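Local coordinates for protein ORF10 (Moritella marina, PDB 6RIW) that probably catalyses chain-extending condensations in polyunsaturated fatty acid synthesis, this chain being its ketosynthase-chain length factor part, at residues E2-V7 with L268-D273; T110-C115 with A215-A220. All blocks are in the same frame, centred on the assembly; numbering follows the deposited sequence.

Overall arrangement
Contacts 1 and 2 lie in the first of the two ketosynthase-type units of this chain, their centres about 12 Å apart, and are joined through neighbouring strands 259-270 and 217-224. The evidence is direct: Leu268 N is 2.8 Å from Met218 O, a probable backbone hydrogen bond, and Arg270 NH1 is 2.8 Å from Asn216 OD1, a probable side-chain one. Contact 1 pairs strands 4-12 and 259-270, and contact 2 continues across the fold from 217-224 to the start of 115-120. Met1 and Lys286 contribute to the magnesium site beside contact 1, with the nearest side-chain atom of Asn3 about 4 Å from the ion; contact 2 lies away from it.

Contact 1: residues E2-V7 with L268-D273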
ATOM      1  N   GLU A   2     -18.407 -16.491  14.407  1.00 21.35           N
ATOM      2  CA  GLU A   2     -19.766 -15.968  14.309  1.00 22.65           C
ATOM      3  C   GLU A   2     -20.061 -15.331  12.949  1.00 24.39           C
ATOM      4  O   GLU A   2     -19.215 -14.654  12.361  1.00 19.47           O
ATOM      5  CB  GLU A   2     -19.997 -14.936  15.415  1.00 23.36           C
ATOM      6  CG  GLU A   2     -21.401 -14.407  15.448  1.00 26.22           C
ATOM      7  CD  GLU A   2     -21.601 -13.362  16.506  1.00 27.55           C
ATOM      8  OE1 GLU A   2     -20.622 -13.050  17.220  1.00 28.62           O
ATOM      9  OE2 GLU A   2     -22.740 -12.854  16.623  1.00 26.40           O
ATOM     10  N   ASN A   3     -21.283 -15.556  12.455  1.00 22.75           N
ATOM     11  CA  ASN A   3     -21.824 -14.814  11.319  1.00 19.88           C
ATOM     12  C   ASN A   3     -21.547 -13.319  11.431  1.00 21.11           C
ATOM     13  O   ASN A   3     -21.809 -12.704  12.471  1.00 19.06           O
ATOM     14  CB  ASN A   3     -23.340 -15.013  11.242  1.00 21.08           C
ATOM     15  CG  ASN A   3     -23.727 -16.372  10.690  1.00 24.49           C
ATOM     16  OD1 ASN A   3     -22.902 -17.093  10.113  1.00 24.07           O
ATOM     17  ND2 ASN A   3     -25.001 -16.717  10.843  1.00 26.52           N
ATOM     18  N   ILE A   4     -21.057 -12.731  10.341  1.00 18.67           N
ATOM     19  CA  ILE A   4     -20.896 -11.285  10.221  1.00 20.21           C
ATOM     20  C   ILE A   4     -21.984 -10.762   9.293  1.00 17.37           C
ATOM     21  O   ILE A   4     -22.189 -11.308   8.202  1.00 22.13           O
ATOM     22  CB  ILE A   4     -19.494 -10.915   9.695  1.00 19.40           C
ATOM     23  CG1 ILE A   4     -18.418 -11.447  10.655  1.00 17.77           C
ATOM     24  CG2 ILE A   4     -19.390  -9.399   9.510  1.00 17.72           C
ATOM     25  CD1 ILE A   4     -18.522 -10.868  12.083  1.00 18.50           C
ATOM     26  N   ALA A   5     -22.683  -9.720   9.726  1.00 16.17           N
ATOM     27  CA  ALA A   5     -23.723  -9.080   8.928  1.00 18.65           C
ATOM     28  C   ALA A   5     -23.142  -7.869   8.216  1.00 20.81           C
ATOM     29  O   ALA A   5     -22.434  -7.065   8.834  1.00 16.30           O
ATOM     30  CB  ALA A   5     -24.897  -8.646   9.800  1.00 18.94           C
ATOM     31  N   VAL A   6     -23.427  -7.756   6.917  1.00 18.35           N
ATOM     32  CA  VAL A   6     -23.197  -6.533   6.161  1.00 17.55           C
ATOM     33  C   VAL A   6     -24.410  -5.628   6.339  1.00 22.88           C
ATOM     34  O   VAL A   6     -25.520  -5.972   5.907  1.00 23.67           O
ATOM     35  CB  VAL A   6     -22.958  -6.838   4.675  1.00 21.93           C
ATOM     36  CG1 VAL A   6     -22.588  -5.538   3.921  1.00 19.32           C
ATOM     37  CG2 VAL A   6     -21.900  -7.917   4.524  1.00 18.87           C
ATOM     38  N   VAL A   7     -24.212  -4.471   6.967  1.00 16.57           N
ATOM     39  CA  VAL A   7     -25.332  -3.600   7.316  1.00 20.09           C
ATOM     40  C   VAL A   7     -25.307  -2.276   6.575  1.00 24.29           C
ATOM     41  O   VAL A   7     -26.213  -1.449   6.775  1.00 22.23           O
ATOM     42  CB  VAL A   7     -25.412  -3.372   8.836  1.00 20.14           C
ATOM     43  CG1 VAL A   7     -25.517  -4.719   9.555  1.00 20.78           C
ATOM     44  CG2 VAL A   7     -24.179  -2.584   9.353  1.00 22.25           C
ATOM     45  N   LEU A 268     -19.700  -3.552   8.646  1.00 15.28           N
ATOM     46  CA  LEU A 268     -19.807  -4.909   9.173  1.00 17.21           C
ATOM     47  C   LEU A 268     -20.060  -4.916  10.676  1.00 18.66           C
ATOM     48  O   LEU A 268     -19.439  -4.157  11.426  1.00 14.32           O
ATOM     49  CB  LEU A 268     -18.529  -5.714   8.904  1.00 16.02           C
ATOM     50  CG  LEU A 268     -18.001  -5.734   7.474  1.00 17.34           C
ATOM     51  CD1 LEU A 268     -16.739  -6.581   7.382  1.00 16.53           C
ATOM     52  CD2 LEU A 268     -19.073  -6.270   6.532  1.00 18.98           C
ATOM     53  N   LYS A 269     -20.933  -5.823  11.122  1.00 18.04           N
ATOM     54  CA  LYS A 269     -21.142  -6.061  12.547  1.00 17.05           C
ATOM     55  C   LYS A 269     -21.324  -7.555  12.773  1.00 20.51           C
ATOM     56  O   LYS A 269     -21.707  -8.288  11.859  1.00 19.95           O
ATOM     57  CB  LYS A 269     -22.379  -5.302  13.088  1.00 21.47           C
ATOM     58  CG  LYS A 269     -22.191  -3.778  13.196  1.00 22.68           C
ATOM     59  CD  LYS A 269     -23.533  -3.065  13.447  1.00 21.90           C
ATOM     60  CE  LYS A 269     -24.098  -3.377  14.835  1.00 27.88           C
ATOM     61  NZ  LYS A 269     -25.134  -2.368  15.255  1.00 25.36           N
ATOM     62  N   ARG A 270     -21.012  -8.014  13.986  1.00 19.03           N
ATOM     63  CA  ARG A 270     -21.385  -9.373  14.359  1.00 22.24           C
ATOM     64  C   ARG A 270     -22.906  -9.505  14.246  1.00 19.97           C
ATOM     65  O   ARG A 270     -23.645  -8.579  14.584  1.00 21.36           O
ATOM     66  CB  ARG A 270     -20.896  -9.693  15.787  1.00 20.31           C
ATOM     67  CG  ARG A 270     -19.360  -9.725  15.921  1.00 18.59           C
ATOM     68  CD  ARG A 270     -18.873  -9.939  17.361  1.00 17.87           C
ATOM     69  NE  ARG A 270     -19.304  -8.848  18.223  1.00 18.69           N
ATOM     70  CZ  ARG A 270     -18.565  -7.785  18.521  1.00 23.24           C
ATOM     71  NH1 ARG A 270     -19.061  -6.821  19.285  1.00 20.75           N
ATOM     72  NH2 ARG A 270     -17.331  -7.668  18.050  1.00 17.64           N
ATOM     73  N   GLN A 271     -23.368 -10.639  13.719  1.00 20.97           N
ATOM     74  CA  GLN A 271     -24.802 -10.786  13.453  1.00 23.51           C
ATOM     75  C   GLN A 271     -25.633 -10.604  14.719  1.00 22.51           C
ATOM     76  O   GLN A 271     -26.710  -9.997  14.674  1.00 26.16           O
ATOM     77  CB  GLN A 271     -25.101 -12.147  12.828  1.00 22.71           C
ATOM     78  CG  GLN A 271     -26.542 -12.250  12.288  1.00 22.32           C
ATOM     79  CD  GLN A 271     -26.985 -13.687  12.142  1.00 27.96           C
ATOM     80  OE1 GLN A 271     -26.305 -14.598  12.608  1.00 26.68           O
ATOM     81  NE2 GLN A 271     -28.119 -13.898  11.482  1.00 24.91           N
ATOM     82  N   SER A 272     -25.141 -11.100  15.858  1.00 24.48           N
ATOM     83  CA  SER A 272     -25.848 -10.910  17.129  1.00 27.33           C
ATOM     84  C   SER A 272     -26.131  -9.436  17.398  1.00 28.96           C
ATOM     85  O   SER A 272     -27.240  -9.073  17.810  1.00 23.35           O
ATOM     86  CB  SER A 272     -25.036 -11.507  18.279  1.00 27.58           C
ATOM     87  OG  SER A 272     -23.739 -10.944  18.316  1.00 29.01           O
ATOM     88  N   ASP A 273     -25.137  -8.567  17.173  1.00 26.94           N
ATOM     89  CA  ASP A 273     -25.338  -7.143  17.421  1.00 25.42           C
ATOM     90  C   ASP A 273     -26.250  -6.526  16.367  1.00 25.91           C
ATOM     91  O   ASP A 273     -27.054  -5.638  16.677  1.00 26.33           O
ATOM     92  CB  ASP A 273     -23.989  -6.410  17.448  1.00 26.10           C
ATOM     93  CG  ASP A 273     -23.075  -6.881  18.580  1.00 32.67           C
ATOM     94  OD1 ASP A 273     -23.560  -7.563  19.515  1.00 32.47           O
ATOM     95  OD2 ASP A 273     -21.859  -6.569  18.538  1.00 31.44           O
TER
HETATM   96  O   HOH W   1     -21.190 -12.550  19.867  1.00 33.15           O
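Glu2 reaches Ser272 with an extended side chain whose CG stands anti to the backbone N (chi1 -176°). Ser272 grips one oxygen twice. Ser272 OG donates to the syn lone pair of Glu2 OE2 at 2.7 Å. Ser272 N lies 3.1 Å from Glu2 OE2 and meets it almost along the C-O axis. Because Ser272 is in the first turn of helix 271-277, the helix end probably favours the charged carboxylate. Glu2 crosses Arg270 at about a right angle, and Glu2 OE1 rests against Arg270 CD at 3.6 Å while accepting a bond from a water. The Arg270 guanidinium bonds to Asn216 and backbone oxygens of Leu210 and Ala215, with a salt bridge to Asp273 whose hydrogen bond is weak.

Next along the chain comes the antiparallel pairing of strand 4-12 with strand 259-270, part of the thiolase-like fold of ketosynthases. Ala5 and Lys269 form a hydrogen-bonded pair of it, with Ala5 N to Lys269 O at 2.7 Å and Lys269 N to Ala5 O at 3.0 Å.

Asn3 and Gln271 lie side by side, pointing the same way, with amide planes 53° apart. Asn3 ND2 donates within its own amide plane to Gln271 OE1 at 3.1 Å, yet sits above the carbonyl plane of Gln271; Gln271 NE2 goes on to the backbone oxygens of Thr453 and Thr455.

Val6 runs alongside Leu268, CG2 to CD2 at 3.8 Å, whereas Ile4 crosses Leu268 at about a right angle and touches Leu268 CB with CG2 at 3.8 Å. Helix 198-211 packs on both Ile4 and Leu268.

Contact 2: residues T110-C115 with A215-A220; sequences TALENC and ANMMLA
Cys115 and Met217 are paired by a parallel beta bridge, their side chains side by side on one face of the sheet, and the dense part of the contact is built around them. Cys115 SG, anti to its own backbone N, lies against Met217 CG at 3.8 Å and also touches the side chain of Leu219. The backbones are close as well: Cys115 CA is 3.1 Å from Met217 O, a CA-H...O contact with an angle of 155° at the hydrogen. One residue earlier, Asn114 O accepts from two successive amides. Asn216 N lies 2.9 Å from Asn114 O, in the carbonyl plane; Met217 N is tilted from that plane and is 3.3 Å from Asn114 O.

The Met217 chain leaves the backbone extended and then turns sharply, since chi3 near 0° is an eclipsed torsion. This places CE beside the 3-10 segment 110-113, with Met217 CE 3.9 Å from Ala111 CB and also in contact with Leu112 CD2.

The solvent side is looser. Asn114 and Asn216, both exposed, lie alongside each other and point the same way, their amide planes 57° apart. Asn216 ND2 rests on Asn114 CB at 3.7 Å, and the polar link is indirect: one water donates to Asn114 OD1 and accepts from Asn216 ND2, each at 3.2 Å. Asn216 OD1 faces Arg270, which bonds to it through NH1.

In the ketosynthase fold, strand 217-224 runs between 115-120, its parallel neighbour, and 259-270, its antiparallel one. Met218 turns away from segment 110-115 onto Ala206 and Leu210 of helix 198-211, while Leu112 and Leu219 both pack on Leu101 of helix 88-104.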
ATOM      1  N   THR A 110     -22.478   7.766  18.275  1.00 26.82           N
ATOM      2  CA  THR A 110     -21.489   7.487  19.306  1.00 24.48           C
ATOM      3  C   THR A 110     -20.953   6.070  19.193  1.00 21.94           C
ATOM      4  O   THR A 110     -19.860   5.790  19.705  1.00 29.09           O
ATOM      5  CB  THR A 110     -22.079   7.710  20.703  1.00 26.29           C
ATOM      6  OG1 THR A 110     -23.198   6.839  20.874  1.00 30.61           O
ATOM      7  CG2 THR A 110     -22.540   9.150  20.865  1.00 29.14           C
ATOM      8  N   ALA A 111     -21.686   5.180  18.521  1.00 22.58           N
ATOM      9  CA  ALA A 111     -21.189   3.839  18.253  1.00 23.68           C
ATOM     10  C   ALA A 111     -19.899   3.846  17.439  1.00 19.71           C
ATOM     11  O   ALA A 111     -19.170   2.845  17.435  1.00 22.97           O
ATOM     12  CB  ALA A 111     -22.245   3.035  17.504  1.00 26.13           C
ATOM     13  N   LEU A 112     -19.621   4.928  16.723  1.00 20.90           N
ATOM     14  CA  LEU A 112     -18.388   4.997  15.948  1.00 20.14           C
ATOM     15  C   LEU A 112     -17.146   5.006  16.826  1.00 20.44           C
ATOM     16  O   LEU A 112     -16.057   4.720  16.319  1.00 19.29           O
ATOM     17  CB  LEU A 112     -18.425   6.219  15.026  1.00 19.02           C
ATOM     18  CG  LEU A 112     -19.574   6.196  14.012  1.00 20.72           C
ATOM     19  CD1 LEU A 112     -19.556   7.432  13.095  1.00 23.62           C
ATOM     20  CD2 LEU A 112     -19.590   4.906  13.214  1.00 20.63           C
ATOM     21  N   GLU A 113     -17.286   5.256  18.136  1.00 20.44           N
ATOM     22  CA  GLU A 113     -16.152   5.142  19.046  1.00 22.68           C
ATOM     23  C   GLU A 113     -15.528   3.756  19.009  1.00 20.50           C
ATOM     24  O   GLU A 113     -14.323   3.606  19.241  1.00 21.62           O
ATOM     25  CB  GLU A 113     -16.592   5.486  20.465  1.00 28.12           C
ATOM     26  CG  GLU A 113     -15.454   5.553  21.466  1.00 36.29           C
ATOM     27  CD  GLU A 113     -15.778   6.454  22.656  1.00 50.37           C
ATOM     28  OE1 GLU A 113     -16.978   6.542  23.030  1.00 44.72           O
ATOM     29  OE2 GLU A 113     -14.829   7.072  23.207  1.00 53.76           O
ATOM     30  N   ASN A 114     -16.314   2.729  18.715  1.00 21.05           N
ATOM     31  CA  ASN A 114     -15.794   1.371  18.640  1.00 20.25           C
ATOM     32  C   ASN A 114     -15.833   0.816  17.223  1.00 18.67           C
ATOM     33  O   ASN A 114     -16.022  -0.389  17.029  1.00 18.19           O
ATOM     34  CB  ASN A 114     -16.572   0.479  19.607  1.00 21.02           C
ATOM     35  CG  ASN A 114     -16.367   0.905  21.035  1.00 23.42           C
ATOM     36  OD1 ASN A 114     -17.305   1.320  21.708  1.00 33.74           O
ATOM     37  ND2 ASN A 114     -15.128   0.861  21.489  1.00 29.18           N
ATOM     38  N   CYS A 115     -15.661   1.684  16.225  1.00 18.71           N
ATOM     39  CA  CYS A 115     -15.632   1.293  14.819  1.00 16.33           C
ATOM     40  C   CYS A 115     -14.236   1.540  14.257  1.00 17.00           C
ATOM     41  O   CYS A 115     -13.657   2.610  14.481  1.00 17.07           O
ATOM     42  CB  CYS A 115     -16.658   2.088  14.012  1.00 16.26           C
ATOM     43  SG  CYS A 115     -16.863   1.593  12.276  1.00 20.51           S
ATOM     44  N   ALA A 215     -13.072  -4.528  17.850  1.00 16.41           N
ATOM     45  CA  ALA A 215     -14.041  -3.523  17.448  1.00 20.97           C
ATOM     46  C   ALA A 215     -15.434  -4.125  17.572  1.00 19.29           C
ATOM     47  O   ALA A 215     -15.591  -5.349  17.630  1.00 19.21           O
ATOM     48  CB  ALA A 215     -13.796  -3.054  16.002  1.00 22.99           C
ATOM     49  N   ASN A 216     -16.441  -3.246  17.618  1.00 17.29           N
ATOM     50  CA  ASN A 216     -17.846  -3.648  17.578  1.00 21.02           C
ATOM     51  C   ASN A 216     -18.513  -3.312  16.254  1.00 21.01           C
ATOM     52  O   ASN A 216     -19.631  -3.769  16.002  1.00 18.98           O
ATOM     53  CB  ASN A 216     -18.623  -2.996  18.730  1.00 21.49           C
ATOM     54  CG  ASN A 216     -18.115  -3.445  20.087  1.00 23.33           C
ATOM     55  OD1 ASN A 216     -17.640  -4.575  20.247  1.00 23.52           O
ATOM     56  ND2 ASN A 216     -18.183  -2.551  21.066  1.00 24.94           N
ATOM     57  N   MET A 217     -17.839  -2.545  15.402  1.00 18.19           N
ATOM     58  CA  MET A 217     -18.256  -2.277  14.041  1.00 17.10           C
ATOM     59  C   MET A 217     -16.978  -2.086  13.240  1.00 17.16           C
ATOM     60  O   MET A 217     -15.962  -1.634  13.784  1.00 14.55           O
ATOM     61  CB  MET A 217     -19.154  -1.027  13.975  1.00 19.12           C
ATOM     62  CG  MET A 217     -19.805  -0.749  12.625  1.00 26.74           C
ATOM     63  SD  MET A 217     -20.929   0.685  12.701  1.00 40.10           S
ATOM     64  CE  MET A 217     -20.787   1.170  14.428  1.00 21.46           C
ATOM     65  N   MET A 218     -17.012  -2.472  11.964  1.00 15.63           N
ATOM     66  CA  MET A 218     -15.868  -2.229  11.092  1.00 15.91           C
ATOM     67  C   MET A 218     -16.326  -1.703   9.739  1.00 18.26           C
ATOM     68  O   MET A 218     -17.302  -2.199   9.165  1.00 18.72           O
ATOM     69  CB  MET A 218     -15.027  -3.503  10.866  1.00 14.50           C
ATOM     70  CG  MET A 218     -14.191  -3.947  12.063  1.00 15.86           C
ATOM     71  SD  MET A 218     -12.911  -2.775  12.546  1.00 17.49           S
ATOM     72  CE  MET A 218     -11.801  -2.855  11.107  1.00 16.80           C
ATOM     73  N   LEU A 219     -15.597  -0.714   9.219  1.00 15.85           N
ATOM     74  CA  LEU A 219     -15.648  -0.358   7.803  1.00 17.13           C
ATOM     75  C   LEU A 219     -14.588  -1.160   7.057  1.00 17.57           C
ATOM     76  O   LEU A 219     -13.442  -1.276   7.516  1.00 15.90           O
ATOM     77  CB  LEU A 219     -15.395   1.138   7.607  1.00 15.94           C
ATOM     78  CG  LEU A 219     -16.490   2.134   7.986  1.00 22.77           C
ATOM     79  CD1 LEU A 219     -15.969   3.546   7.825  1.00 19.81           C
ATOM     80  CD2 LEU A 219     -17.701   1.944   7.117  1.00 24.11           C
ATOM     81  N   ALA A 220     -14.970  -1.746   5.935  1.00 13.86           N
ATOM     82  CA  ALA A 220     -14.008  -2.451   5.105  1.00 14.22           C
ATOM     83  C   ALA A 220     -14.266  -2.085   3.653  1.00 17.21           C
ATOM     84  O   ALA A 220     -15.404  -2.138   3.178  1.00 14.90           O
ATOM     85  CB  ALA A 220     -14.080  -3.975   5.292  1.00 14.72           C
TER
HETATM   86  O   HOH W   2     -19.957   0.052  20.546  1.00 35.97           O